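PDB 6JSA: hypothetical membrane protein, which binds haem through its C-terminal HtaA domain and takes part in haem transfer within the corynebacterial haem uptake machinery. Local coordinates for the protoporphyrin IX containing Fe site. Residues are numbered along the deposited sequence; one frame, centred on the assembly and turned at random.

The protoporphyrin IX containing Fe site. Residues 17-18, 21, 26, 72, 75-76, 101-103, 145-147, 149-150. With HEM (protoporphyrin IX containing Fe), chain B.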
ATOM      1  N   SER A  17      -4.440  -2.745  13.118  1.00  9.62           N
ATOM      2  CA  SER A  17      -3.958  -2.406  14.451  1.00  9.37           C
ATOM      3  C   SER A  17      -3.161  -1.107  14.441  1.00  8.71           C
ATOM      4  O   SER A  17      -3.140  -0.387  15.445  1.00  9.54           O
ATOM      5  CB  SER A  17      -3.161  -3.570  15.048  1.00 10.17           C
ATOM      6  OG  SER A  17      -1.977  -3.820  14.318  1.00 11.33           O
ATOM      7  N   PHE A  18      -2.496  -0.789  13.325  1.00  8.66           N
ATOM      8  CA  PHE A  18      -1.817   0.500  13.211  1.00  8.22           C
ATOM      9  C   PHE A  18      -2.813   1.655  13.183  1.00  8.23           C
ATOM     10  O   PHE A  18      -2.605   2.670  13.854  1.00  8.94           O
ATOM     11  CB  PHE A  18      -0.918   0.530  11.975  1.00  8.96           C
ATOM     12  CG  PHE A  18      -0.071   1.768  11.874  1.00  8.74           C
ATOM     13  CD1 PHE A  18       0.910   2.016  12.824  1.00  8.76           C
ATOM     14  CD2 PHE A  18      -0.249   2.675  10.843  1.00  9.70           C
ATOM     15  CE1 PHE A  18       1.710   3.140  12.748  1.00  9.36           C
ATOM     16  CE2 PHE A  18       0.546   3.810  10.753  1.00 10.11           C
ATOM     17  CZ  PHE A  18       1.530   4.044  11.714  1.00  9.57           C
ATOM     18  N   TYR A  21      -4.041   2.090  16.701  1.00  9.01           N
ATOM     19  CA  TYR A  21      -2.991   2.716  17.494  1.00  9.53           C
ATOM     20  C   TYR A  21      -2.906   4.211  17.200  1.00  9.72           C
ATOM     21  O   TYR A  21      -2.883   5.039  18.121  1.00 10.39           O
ATOM     22  CB  TYR A  21      -1.667   2.013  17.202  1.00  9.87           C
ATOM     23  CG  TYR A  21      -0.445   2.798  17.590  1.00  8.75           C
ATOM     24  CD1 TYR A  21      -0.143   3.036  18.926  1.00 10.04           C
ATOM     25  CD2 TYR A  21       0.416   3.294  16.621  1.00  9.07           C
ATOM     26  CE1 TYR A  21       0.980   3.747  19.275  1.00 10.27           C
ATOM     27  CE2 TYR A  21       1.544   4.000  16.958  1.00  9.53           C
ATOM     28  CZ  TYR A  21       1.813   4.228  18.288  1.00 10.45           C
ATOM     29  OH  TYR A  21       2.917   4.944  18.627  1.00 11.19           O
ATOM     30  N   ILE A  26      -2.758   6.309  23.053  1.00 15.80           N
ATOM     31  CA  ILE A  26      -1.312   6.334  23.247  1.00 15.62           C
ATOM     32  C   ILE A  26      -0.673   7.261  22.214  1.00 14.52           C
ATOM     33  O   ILE A  26       0.038   8.209  22.564  1.00 14.57           O
ATOM     34  CB  ILE A  26      -0.718   4.913  23.211  1.00 17.58           C
ATOM     35  CG1 ILE A  26      -1.211   4.123  24.430  1.00 19.80           C
ATOM     36  CG2 ILE A  26       0.803   4.976  23.137  1.00 17.45           C
ATOM     37  CD1 ILE A  26      -0.886   2.644  24.402  1.00 21.40           C
ATOM     38  N   HIS A  72       1.981  11.326  18.579  1.00 11.12           N
ATOM     39  CA  HIS A  72       2.986  11.679  19.583  1.00 12.00           C
ATOM     40  C   HIS A  72       3.495  13.110  19.399  1.00 12.72           C
ATOM     41  O   HIS A  72       4.701  13.368  19.366  1.00 13.82           O
ATOM     42  CB  HIS A  72       4.135  10.675  19.580  1.00 11.70           C
ATOM     43  CG  HIS A  72       3.717   9.283  19.934  1.00 11.44           C
ATOM     44  ND1 HIS A  72       3.453   8.895  21.231  1.00 12.74           N
ATOM     45  CD2 HIS A  72       3.506   8.192  19.162  1.00 12.80           C
ATOM     46  CE1 HIS A  72       3.114   7.618  21.243  1.00 13.29           C
ATOM     47  NE2 HIS A  72       3.135   7.169  20.000  1.00 13.27           N
ATOM     48  N   ILE A  75       6.103  13.569  16.634  1.00 13.39           N
ATOM     49  CA  ILE A  75       7.253  12.673  16.561  1.00 13.49           C
ATOM     50  C   ILE A  75       7.007  11.582  15.528  1.00 11.87           C
ATOM     51  O   ILE A  75       7.881  11.268  14.711  1.00 13.26           O
ATOM     52  CB  ILE A  75       7.578  12.089  17.947  1.00 14.21           C
ATOM     53  CG1 ILE A  75       8.138  13.174  18.870  1.00 16.15           C
ATOM     54  CG2 ILE A  75       8.573  10.945  17.810  1.00 14.23           C
ATOM     55  CD1 ILE A  75       9.522  13.625  18.499  1.00 17.80           C
ATOM     56  N   LEU A  76       5.820  10.979  15.561  1.00 10.80           N
ATOM     57  CA  LEU A  76       5.402  10.046  14.525  1.00 10.45           C
ATOM     58  C   LEU A  76       4.898  10.854  13.334  1.00 10.35           C
ATOM     59  O   LEU A  76       3.985  11.677  13.470  1.00 10.11           O
ATOM     60  CB  LEU A  76       4.316   9.111  15.054  1.00 10.56           C
ATOM     61  CG  LEU A  76       3.954   7.878  14.218  1.00 10.40           C
ATOM     62  CD1 LEU A  76       3.271   6.825  15.095  1.00 10.39           C
ATOM     63  CD2 LEU A  76       3.064   8.228  13.025  1.00 11.51           C
ATOM     64  N   SER A 101       9.487   9.006  10.307  1.00 10.02           N
ATOM     65  CA  SER A 101      10.342   9.403  11.418  1.00 11.36           C
ATOM     66  C   SER A 101      10.511   8.277  12.431  1.00 12.01           C
ATOM     67  O   SER A 101       9.629   7.433  12.601  1.00 13.11           O
ATOM     68  CB  SER A 101       9.759  10.622  12.128  1.00 12.72           C
ATOM     69  OG  SER A 101       9.912  11.781  11.330  1.00 15.60           O
ATOM     70  N   ASP A 102      11.657   8.280  13.117  1.00 13.05           N
ATOM     71  CA  ASP A 102      11.912   7.374  14.231  1.00 15.26           C
ATOM     72  C   ASP A 102      11.413   8.005  15.536  1.00 16.15           C
ATOM     73  O   ASP A 102      10.831   9.091  15.541  1.00 15.00           O
ATOM     74  CB  ASP A 102      13.388   6.962  14.259  1.00 17.37           C
ATOM     75  CG  ASP A 102      14.335   8.122  14.563  1.00 18.10           C
ATOM     76  OD1 ASP A 102      13.891   9.185  15.053  1.00 17.62           O
ATOM     77  OD2 ASP A 102      15.549   7.962  14.307  1.00 20.27           O
ATOM     78  N   MET A 103      11.653   7.323  16.662  0.54 17.58           N
ATOM     79  CA  MET A 103      11.160   7.810  17.951  0.54 18.40           C
ATOM     80  C   MET A 103      11.861   9.071  18.440  0.54 19.22           C
ATOM     81  O   MET A 103      11.365   9.699  19.381  0.54 18.54           O
ATOM     82  CB  MET A 103      11.196   6.719  19.027  0.54 18.93           C
ATOM     83  CG  MET A 103       9.879   5.990  19.153  0.54 17.94           C
ATOM     84  SD  MET A 103       9.605   5.012  20.644  0.54 16.72           S
ATOM     85  CE  MET A 103       9.689   6.244  21.937  0.54 18.41           C
ATOM     86  N   ALA A 145      10.636   1.870   8.338  1.00  9.64           N
ATOM     87  CA  ALA A 145       9.719   3.003   8.273  1.00  9.80           C
ATOM     88  C   ALA A 145       8.716   2.979   9.414  1.00  9.66           C
ATOM     89  O   ALA A 145       8.246   4.037   9.846  1.00 10.40           O
ATOM     90  CB  ALA A 145       9.006   3.026   6.923  1.00  9.91           C
ATOM     91  N   PHE A 146       8.378   1.793   9.917  1.00  8.60           N
ATOM     92  CA  PHE A 146       7.552   1.671  11.108  1.00  8.64           C
ATOM     93  C   PHE A 146       8.367   1.724  12.397  1.00  8.77           C
ATOM     94  O   PHE A 146       7.901   1.242  13.441  1.00  9.26           O
ATOM     95  CB  PHE A 146       6.703   0.405  11.048  1.00  8.25           C
ATOM     96  CG  PHE A 146       5.504   0.506  10.145  1.00  8.62           C
ATOM     97  CD1 PHE A 146       4.418   1.284  10.500  1.00  9.12           C
ATOM     98  CD2 PHE A 146       5.444  -0.222   8.959  1.00  8.53           C
ATOM     99  CE1 PHE A 146       3.303   1.353   9.692  1.00 10.79           C
ATOM    100  CE2 PHE A 146       4.324  -0.164   8.141  1.00 10.61           C
ATOM    101  CZ  PHE A 146       3.254   0.634   8.511  1.00 10.46           C
ATOM    102  N   ALA A 147       9.568   2.302  12.340  1.00 10.34           N
ATOM    103  CA  ALA A 147      10.394   2.531  13.526  1.00 11.14           C
ATOM    104  C   ALA A 147      10.722   1.234  14.262  1.00 11.04           C
ATOM    105  O   ALA A 147      10.918   1.232  15.478  1.00 12.14           O
ATOM    106  CB  ALA A 147       9.786   3.584  14.465  1.00 11.50           C
ATOM    107  N   PHE A 149       8.900  -1.165  15.075  1.00  9.35           N
ATOM    108  CA  PHE A 149       7.856  -1.758  15.905  1.00  9.01           C
ATOM    109  C   PHE A 149       7.292  -3.040  15.303  1.00  9.87           C
ATOM    110  O   PHE A 149       6.747  -3.866  16.044  1.00 11.83           O
ATOM    111  CB  PHE A 149       6.736  -0.757  16.199  1.00  8.82           C
ATOM    112  CG  PHE A 149       7.068   0.227  17.288  1.00  8.57           C
ATOM    113  CD1 PHE A 149       7.680   1.435  16.996  1.00  9.14           C
ATOM    114  CD2 PHE A 149       6.771  -0.067  18.611  1.00  9.25           C
ATOM    115  CE1 PHE A 149       7.974   2.343  18.006  1.00  8.90           C
ATOM    116  CE2 PHE A 149       7.069   0.831  19.631  1.00  8.87           C
ATOM    117  CZ  PHE A 149       7.672   2.033  19.332  1.00  9.32           C
ATOM    118  N   TYR A 150       7.398  -3.218  13.990  1.00  9.12           N
ATOM    119  CA  TYR A 150       7.086  -4.474  13.328  1.00  9.54           C
ATOM    120  C   TYR A 150       8.377  -5.011  12.737  1.00 10.68           C
ATOM    121  O   TYR A 150       9.176  -4.247  12.190  1.00 12.40           O
ATOM    122  CB  TYR A 150       6.116  -4.283  12.159  1.00  9.38           C
ATOM    123  CG  TYR A 150       4.801  -3.602  12.457  1.00  9.01           C
ATOM    124  CD1 TYR A 150       4.027  -3.968  13.549  1.00  9.54           C
ATOM    125  CD2 TYR A 150       4.325  -2.598  11.622  1.00  9.80           C
ATOM    126  CE1 TYR A 150       2.817  -3.342  13.812  1.00  9.81           C
ATOM    127  CE2 TYR A 150       3.116  -1.975  11.870  1.00  9.91           C
ATOM    128  CZ  TYR A 150       2.365  -2.346  12.963  1.00  9.89           C
ATOM    129  OH  TYR A 150       1.169  -1.709  13.210  1.00 12.66           O
TER
HETATM  130  CHA HEM B 300       3.115   0.903  19.207  1.00 10.18           C
HETATM  131  CHB HEM B 300       5.049   4.261  22.096  1.00 10.54           C
HETATM  132  CHC HEM B 300       6.735   6.613  18.217  1.00 10.30           C
HETATM  133  CHD HEM B 300       5.140   3.057  15.364  1.00  8.74           C
HETATM  134  C1A HEM B 300       3.462   1.626  20.324  1.00  9.96           C
HETATM  135  C2A HEM B 300       3.065   1.318  21.684  1.00 10.68           C
HETATM  136  C3A HEM B 300       3.594   2.241  22.492  1.00 11.13           C
HETATM  137  C4A HEM B 300       4.360   3.153  21.660  1.00 10.41           C
HETATM  138  CMA HEM B 300       3.438   2.342  24.030  1.00 12.67           C
HETATM  139  CAA HEM B 300       2.136   0.157  22.067  1.00 12.01           C
HETATM  140  CBA HEM B 300       0.722   0.643  21.723  1.00 14.67           C
HETATM  141  CGA HEM B 300      -0.314  -0.425  21.957  1.00 18.14           C
HETATM  142  O1A HEM B 300       0.042  -1.625  22.009  1.00 20.87           O
HETATM  143  O2A HEM B 300      -1.514  -0.075  22.073  1.00 20.67           O
HETATM  144  C1B HEM B 300       5.624   5.227  21.302  1.00 10.51           C
HETATM  145  C2B HEM B 300       6.169   6.492  21.748  1.00 12.33           C
HETATM  146  C3B HEM B 300       6.644   7.144  20.674  1.00 12.38           C
HETATM  147  C4B HEM B 300       6.400   6.302  19.519  1.00 11.07           C
HETATM  148  CMB HEM B 300       6.175   6.929  23.222  1.00 13.48           C
HETATM  149  CAB HEM B 300       7.325   8.528  20.554  1.00 14.69           C
HETATM  150  CBB HEM B 300       7.479   9.412  21.547  1.00 16.55           C
HETATM  151  C1C HEM B 300       6.485   5.843  17.103  1.00  9.79           C
HETATM  152  C2C HEM B 300       6.949   6.133  15.763  1.00 10.19           C
HETATM  153  C3C HEM B 300       6.488   5.172  14.959  1.00  9.57           C
HETATM  154  C4C HEM B 300       5.749   4.220  15.776  1.00  8.68           C
HETATM  155  CMC HEM B 300       7.785   7.364  15.353  1.00 11.64           C
HETATM  156  CAC HEM B 300       6.743   5.089  13.436  1.00 10.75           C
HETATM  157  CBC HEM B 300       5.760   4.730  12.592  1.00 11.80           C
HETATM  158  C1D HEM B 300       4.478   2.160  16.166  1.00  8.97           C
HETATM  159  C2D HEM B 300       3.864   0.937  15.711  1.00  9.61           C
HETATM  160  C3D HEM B 300       3.304   0.341  16.762  1.00  9.41           C
HETATM  161  C4D HEM B 300       3.533   1.174  17.924  1.00  9.79           C
HETATM  162  CMD HEM B 300       3.881   0.434  14.258  1.00 11.03           C
HETATM  163  CAD HEM B 300       2.514  -0.985  16.755  1.00 10.51           C
HETATM  164  CBD HEM B 300       1.027  -0.630  16.612  1.00 11.36           C
HETATM  165  CGD HEM B 300       0.214  -1.894  16.492  1.00 12.40           C
HETATM  166  O1D HEM B 300      -0.143  -2.493  17.537  1.00 14.84           O
HETATM  167  O2D HEM B 300      -0.081  -2.305  15.342  1.00 12.79           O
HETATM  168  NA  HEM B 300       4.255   2.756  20.339  1.00  9.50           N
HETATM  169  NB  HEM B 300       5.770   5.148  19.932  1.00 10.54           N
HETATM  170  NC  HEM B 300       5.757   4.662  17.078  1.00  9.83           N
HETATM  171  ND  HEM B 300       4.261   2.282  17.528  1.00  9.94           N
HETATM  172 FE   HEM B 300       4.752   3.878  18.683  1.00 10.49          FE
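Haem b lies in a cleft of the C-terminal HtaA domain, its iron held by the phenolic oxygen of Tyr21, an axial ligand common among bacterial haem-uptake proteins. A phenol suits the place because it both spans the gap to the iron and supplies an oxygen ligand. CG of Tyr21 is anti to the backbone N (chi1 161°), which sends the side chain from its helix toward the macrocycle. CB and CG pass along CBD of one propionate arm; CD1 meets CBA of the other, and CD2 reaches CBD and C4D. Farther out, CE1 packs on C1A and CE2 on the pyrrole nitrogen ND, so the tilted ring rides over the A and D pyrroles until OH meets FE at 2.1 Å, giving a near square-pyramidal iron. His72 suits the second shell: its NE2 donates to Tyr21 OH at 2.6 Å, 154° at the hydrogen and nearly in the imidazole plane, which probably stabilises a phenolate-like oxygen and tempers its donation to iron. The same imidazole stacks on pyrrole B with centroids 3.5 Å apart, while Leu76 sets its apolar CD1 methyl over pyrrole C in a CH-pi contact.

On the opposite face the Phe149 ring stacks on pyrrole D, planes 6° apart; with no donor atom to offer, it probably keeps that side of the iron from taking a protein ligand. Its CZ comes 3.5 Å from FE. Flexible Met103 bends at chi3 to lay SD and CE against the Phe149-side face of pyrrole B. Propionate oxygen O2D accepts from two hydroxyls: short Ser17 on the helix brings OG to 2.6 Å, and long Tyr150 from the other side brings OH to 2.5 Å.

The pocket sits at one end of the elongated, strand-rich domain, between helix 16-23 and the loops after strand 91-101 and helix 140-145.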